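Local coordinates for protein exoglucanase A (Cellulomonas fimi, PDB 7CBD) that hydrolyses beta-1,4-glucosidic linkages of cellulose with inversion of configuration, this piece being the catalytic family 6 domain of a longer cellobiohydrolase, at residues D179-H182 with N186-N189; L211-A216 with A221-I226. All coordinates share one frame; numbering follows the deposited sequence.

How the interactions relate
Interactions 1 and 2 occur in successive helix-to-strand connections of the same sheet: 179-182 ends the helix that leads to strand 187-192, while the helical segment 211-216 leads, through 221-226, to the neighbouring parallel strand 228-231. Both contacts are largely buried, though His182 in the first and Gly222 and Phe223 in the second are partly exposed. Their chemistry differs. Interaction 1 combines an aliphatic pair with an asparagine amide and a bridging water, whereas interaction 2 relies on alanine methyls, a phenylalanine, an isoleucine and a CA-H...O contact. Their centres lie about 12 Å apart, and they meet where Asn189 ND2 hydrogen-bonds to Ser225 O at 3.0 Å.

Interaction 1 of 2, residues D179-H182 with N186-N189; sequences DKLH and NVYN
A single water joins His182 to Val187, its oxygen lying 2.7 Å from His182 ND1. It meets the imidazole at its edge and in the plane of the ring. On its other flank the water oxygen stands 3.1 Å from Val187 O, to which it can donate, so the end of the helix reaches the backbone of the strand through one ordered water. The ring is placed for this by a first torsion of 176°, which puts CG anti to the backbone N and beside the carbonyl carbon.

Next to the water lies an aliphatic pair. Leu181 sets its CB 3.9 Å from Val187 CG1, and the backbone of the same leucine takes part as well, with Leu181 O packed 3.5 Å from Val187 CB. Helix 161-182 and strand 187-192 form the second half of a beta-alpha-beta crossover that starts from the parallel neighbour, strand 141-146, in the distorted barrel characteristic of family 6 glycoside hydrolases. The three-residue turn between the segments is short, so the last helical turn is brought straight back onto the first residues of the strand. The side chain of Leu181 also touches Ile146 of that neighbouring strand and Leu132 of helix 114-132.

Asn189 and Leu181 cross obliquely, with Asn189 OD1 3.5 Å from Leu181 CB. This carbonyl oxygen is buried against hydrocarbon and has no hydrogen-bonding partner in the model. The other branch of the amide is better served: ND2 packs 3.7 Å from His182 CB and hydrogen-bonds to Ser225 O. Replacing Asn189 by an alanine here would probably leave that serine carbonyl without its amide donor and open a gap alongside Leu181 CB and His182 CB.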
loop_
_atom_site.group_PDB
_atom_site.type_symbol
_atom_site.label_atom_id
_atom_site.label_comp_id
_atom_site.label_asym_id
_atom_site.label_seq_id
_atom_site.Cartn_x
_atom_site.Cartn_y
_atom_site.Cartn_z
ATOM N N ASP A 179 16.496 -12.993 2.048
ATOM C CA ASP A 179 17.782 -13.459 2.559
ATOM C C ASP A 179 18.729 -12.289 2.795
ATOM O O ASP A 179 19.374 -12.192 3.849
ATOM C CB ASP A 179 18.426 -14.447 1.577
ATOM C CG ASP A 179 17.816 -15.846 1.625
ATOM O OD1 ASP A 179 17.123 -16.198 2.610
ATOM O OD2 ASP A 179 18.055 -16.612 0.663
ATOM N N LYS A 180 18.829 -11.384 1.815
ATOM C CA LYS A 180 19.770 -10.274 1.926
ATOM C C LYS A 180 19.339 -9.281 2.994
ATOM O O LYS A 180 20.174 -8.764 3.743
ATOM C CB LYS A 180 19.917 -9.575 0.576
ATOM C CG LYS A 180 20.616 -10.435 -0.463
ATOM C CD LYS A 180 22.113 -10.460 -0.239
ATOM C CE LYS A 180 22.726 -9.106 -0.581
ATOM N NZ LYS A 180 24.215 -9.145 -0.702
ATOM N N LEU A 181 18.041 -8.988 3.070
ATOM C CA LEU A 181 17.565 -7.971 3.998
ATOM C C LEU A 181 17.482 -8.503 5.421
ATOM O O LEU A 181 17.806 -7.784 6.374
ATOM C CB LEU A 181 16.212 -7.434 3.539
ATOM C CG LEU A 181 16.257 -6.630 2.242
ATOM C CD1 LEU A 181 14.867 -6.238 1.803
ATOM C CD2 LEU A 181 17.104 -5.401 2.401
ATOM N N HIS A 182 17.033 -9.750 5.594
ATOM C CA HIS A 182 16.958 -10.282 6.949
ATOM C C HIS A 182 18.334 -10.410 7.599
ATOM O O HIS A 182 18.439 -10.384 8.831
ATOM C CB HIS A 182 16.219 -11.616 6.983
ATOM C CG HIS A 182 16.216 -12.238 8.339
ATOM N ND1 HIS A 182 15.566 -11.665 9.411
ATOM C CD2 HIS A 182 16.842 -13.336 8.819
ATOM C CE1 HIS A 182 15.767 -12.404 10.488
ATOM N NE2 HIS A 182 16.537 -13.423 10.155
ATOM N N ASN A 186 18.775 -4.499 11.697
ATOM C CA ASN A 186 17.828 -3.409 11.870
ATOM C C ASN A 186 16.844 -3.290 10.715
ATOM O O ASN A 186 16.141 -2.279 10.618
ATOM C CB ASN A 186 18.552 -2.079 12.128
ATOM C CG ASN A 186 19.570 -1.746 11.051
ATOM O OD1 ASN A 186 20.162 -2.636 10.428
ATOM N ND2 ASN A 186 19.789 -0.458 10.831
ATOM N N VAL A 187 16.781 -4.291 9.837
ATOM C CA VAL A 187 15.785 -4.341 8.771
ATOM C C VAL A 187 14.698 -5.326 9.173
ATOM O O VAL A 187 14.993 -6.430 9.656
ATOM C CB VAL A 187 16.415 -4.723 7.418
ATOM C CG1 VAL A 187 15.338 -4.842 6.337
ATOM C CG2 VAL A 187 17.449 -3.693 7.008
ATOM N N TYR A 188 13.442 -4.916 8.975
ATOM C CA TYR A 188 12.250 -5.669 9.346
ATOM C C TYR A 188 11.441 -5.865 8.075
ATOM O O TYR A 188 11.046 -4.888 7.435
ATOM C CB TYR A 188 11.443 -4.879 10.390
ATOM C CG TYR A 188 12.230 -4.732 11.681
ATOM C CD1 TYR A 188 11.998 -5.589 12.748
ATOM C CD2 TYR A 188 13.246 -3.780 11.811
ATOM C CE1 TYR A 188 12.743 -5.502 13.918
ATOM C CE2 TYR A 188 14.002 -3.680 12.981
ATOM C CZ TYR A 188 13.745 -4.552 14.031
ATOM O OH TYR A 188 14.484 -4.487 15.197
ATOM N N ASN A 189 11.223 -7.120 7.690
ATOM C CA ASN A 189 10.632 -7.448 6.398
ATOM C C ASN A 189 9.139 -7.684 6.556
ATOM O O ASN A 189 8.724 -8.605 7.275
ATOM C CB ASN A 189 11.282 -8.703 5.825
ATOM C CG ASN A 189 12.713 -8.476 5.429
ATOM O OD1 ASN A 189 13.092 -7.380 5.029
ATOM N ND2 ASN A 189 13.526 -9.514 5.546
HETATM O O HOH W 1 14.206 -9.337 9.111
#

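Interaction 2 of 2, residues L211-A216 with A221-I226; sequences LFAEVA and AGFASI
The chain doubles back after helix 202-218 so that Ala216 CA and Gly222 CA lie 5.1 Å apart. Ala216 O, in the last part of the helix, receives a CA-H...O contact from Gly222 CA at 3.3 Å, with an angle at the hydrogen of 138°. Ala216 O also accepts a hydrogen bond from the side chain of Thr219, in the turn between the segments. Beyond Gly222 the chain enters a short 3-10 turn in which Ser225 N donates to Gly222 O at 3.0 Å.

The loop 221-226 makes the helix-to-strand return of a beta/alpha unit, running on into strand 228-231 of the family 6 barrel. Within it, the methyl of Ala216 is shared by two larger side chains. Phe223 brings its CD1 to 3.7 Å from Ala216 CB in an oblique approach, while Ile226 comes with the tip of its chain, CD1 lying 4.0 Å from the same Ala216 CB. One helical turn back, Ala213 CB meets the edge of the phenylalanine near the ring plane, 4.1 Å from Phe223 CE1. Around the contact, Phe286 stacks edge-to-face with Phe223, and Ile226 packs on Ile191 of strand 187-192 and Leu178 of helix 161-182.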
loop_
_atom_site.group_PDB
_atom_site.type_symbol
_atom_site.label_atom_id
_atom_site.label_comp_id
_atom_site.label_asym_id
_atom_site.label_seq_id
_atom_site.Cartn_x
_atom_site.Cartn_y
_atom_site.Cartn_z
ATOM N N LEU A 211 1.452 -20.572 0.195
ATOM C CA LEU A 211 2.565 -20.131 -0.640
ATOM C C LEU A 211 3.532 -19.245 0.139
ATOM O O LEU A 211 4.751 -19.343 -0.039
ATOM C CB LEU A 211 2.046 -19.417 -1.886
ATOM C CG LEU A 211 3.105 -19.077 -2.934
ATOM C CD1 LEU A 211 2.527 -19.280 -4.333
ATOM C CD2 LEU A 211 3.618 -17.666 -2.767
ATOM N N PHE A 212 3.014 -18.363 1.000
ATOM C CA PHE A 212 3.906 -17.562 1.833
ATOM C C PHE A 212 4.769 -18.440 2.730
ATOM O O PHE A 212 5.961 -18.163 2.921
ATOM C CB PHE A 212 3.093 -16.570 2.668
ATOM C CG PHE A 212 2.522 -15.429 1.864
ATOM C CD1 PHE A 212 3.333 -14.676 1.027
ATOM C CD2 PHE A 212 1.173 -15.118 1.935
ATOM C CE1 PHE A 212 2.812 -13.630 0.283
ATOM C CE2 PHE A 212 0.642 -14.071 1.188
ATOM C CZ PHE A 212 1.468 -13.320 0.366
ATOM N N ALA A 213 4.189 -19.509 3.282
ATOM C CA ALA A 213 4.979 -20.420 4.106
ATOM C C ALA A 213 6.051 -21.126 3.284
ATOM O O ALA A 213 7.175 -21.314 3.760
ATOM C CB ALA A 213 4.073 -21.426 4.813
ATOM N N GLU A 214 5.723 -21.534 2.051
ATOM C CA GLU A 214 6.735 -22.141 1.189
ATOM C C GLU A 214 7.886 -21.176 0.948
ATOM O O GLU A 214 9.060 -21.567 0.988
ATOM C CB GLU A 214 6.120 -22.538 -0.149
ATOM C CG GLU A 214 5.125 -23.660 -0.054
ATOM C CD GLU A 214 4.467 -23.970 -1.385
ATOM O OE1 GLU A 214 4.897 -23.401 -2.414
ATOM O OE2 GLU A 214 3.518 -24.779 -1.399
ATOM N N VAL A 215 7.566 -19.914 0.672
ATOM C CA VAL A 215 8.611 -18.922 0.457
ATOM C C VAL A 215 9.466 -18.770 1.711
ATOM O O VAL A 215 10.700 -18.786 1.646
ATOM C CB VAL A 215 8.003 -17.590 -0.012
ATOM C CG1 VAL A 215 9.058 -16.485 -0.013
ATOM C CG2 VAL A 215 7.384 -17.774 -1.396
ATOM N N ALA A 216 8.824 -18.669 2.878
ATOM C CA ALA A 216 9.578 -18.597 4.128
ATOM C C ALA A 216 10.544 -19.774 4.267
ATOM O O ALA A 216 11.731 -19.594 4.569
ATOM C CB ALA A 216 8.611 -18.550 5.312
ATOM N N ALA A 221 16.996 -18.315 6.657
ATOM C CA ALA A 221 16.577 -18.216 8.051
ATOM C C ALA A 221 15.181 -18.778 8.309
ATOM O O ALA A 221 14.713 -18.750 9.453
ATOM C CB ALA A 221 16.673 -16.769 8.537
ATOM N N GLY A 222 14.500 -19.277 7.282
ATOM C CA GLY A 222 13.178 -19.843 7.498
ATOM C C GLY A 222 12.171 -18.779 7.886
ATOM O O GLY A 222 12.173 -17.658 7.364
ATOM N N PHE A 223 11.301 -19.129 8.833
ATOM C CA PHE A 223 10.222 -18.221 9.204
ATOM C C PHE A 223 10.741 -16.907 9.774
ATOM O O PHE A 223 10.081 -15.875 9.637
ATOM C CB PHE A 223 9.238 -18.919 10.142
ATOM C CG PHE A 223 8.388 -19.945 9.443
ATOM C CD1 PHE A 223 7.316 -19.551 8.659
ATOM C CD2 PHE A 223 8.693 -21.297 9.524
ATOM C CE1 PHE A 223 6.547 -20.489 7.983
ATOM C CE2 PHE A 223 7.929 -22.241 8.853
ATOM C CZ PHE A 223 6.853 -21.836 8.085
ATOM N N ALA A 224 11.933 -16.907 10.371
ATOM C CA ALA A 224 12.488 -15.669 10.913
ATOM C C ALA A 224 12.746 -14.609 9.844
ATOM O O ALA A 224 12.915 -13.430 10.183
ATOM C CB ALA A 224 13.785 -15.962 11.665
ATOM N N SER A 225 12.796 -14.999 8.570
ATOM C CA SER A 225 13.070 -14.038 7.503
ATOM C C SER A 225 11.970 -13.005 7.341
ATOM O O SER A 225 12.232 -11.925 6.797
ATOM C CB SER A 225 13.236 -14.765 6.173
ATOM O OG SER A 225 14.339 -15.648 6.220
ATOM N N ILE A 226 10.752 -13.323 7.765
ATOM C CA ILE A 226 9.591 -12.470 7.559
ATOM C C ILE A 226 9.092 -12.006 8.918
ATOM O O ILE A 226 8.621 -12.814 9.727
ATOM C CB ILE A 226 8.489 -13.215 6.788
ATOM C CG1 ILE A 226 8.989 -13.617 5.398
ATOM C CG2 ILE A 226 7.240 -12.364 6.684
ATOM C CD1 ILE A 226 8.089 -14.604 4.678
#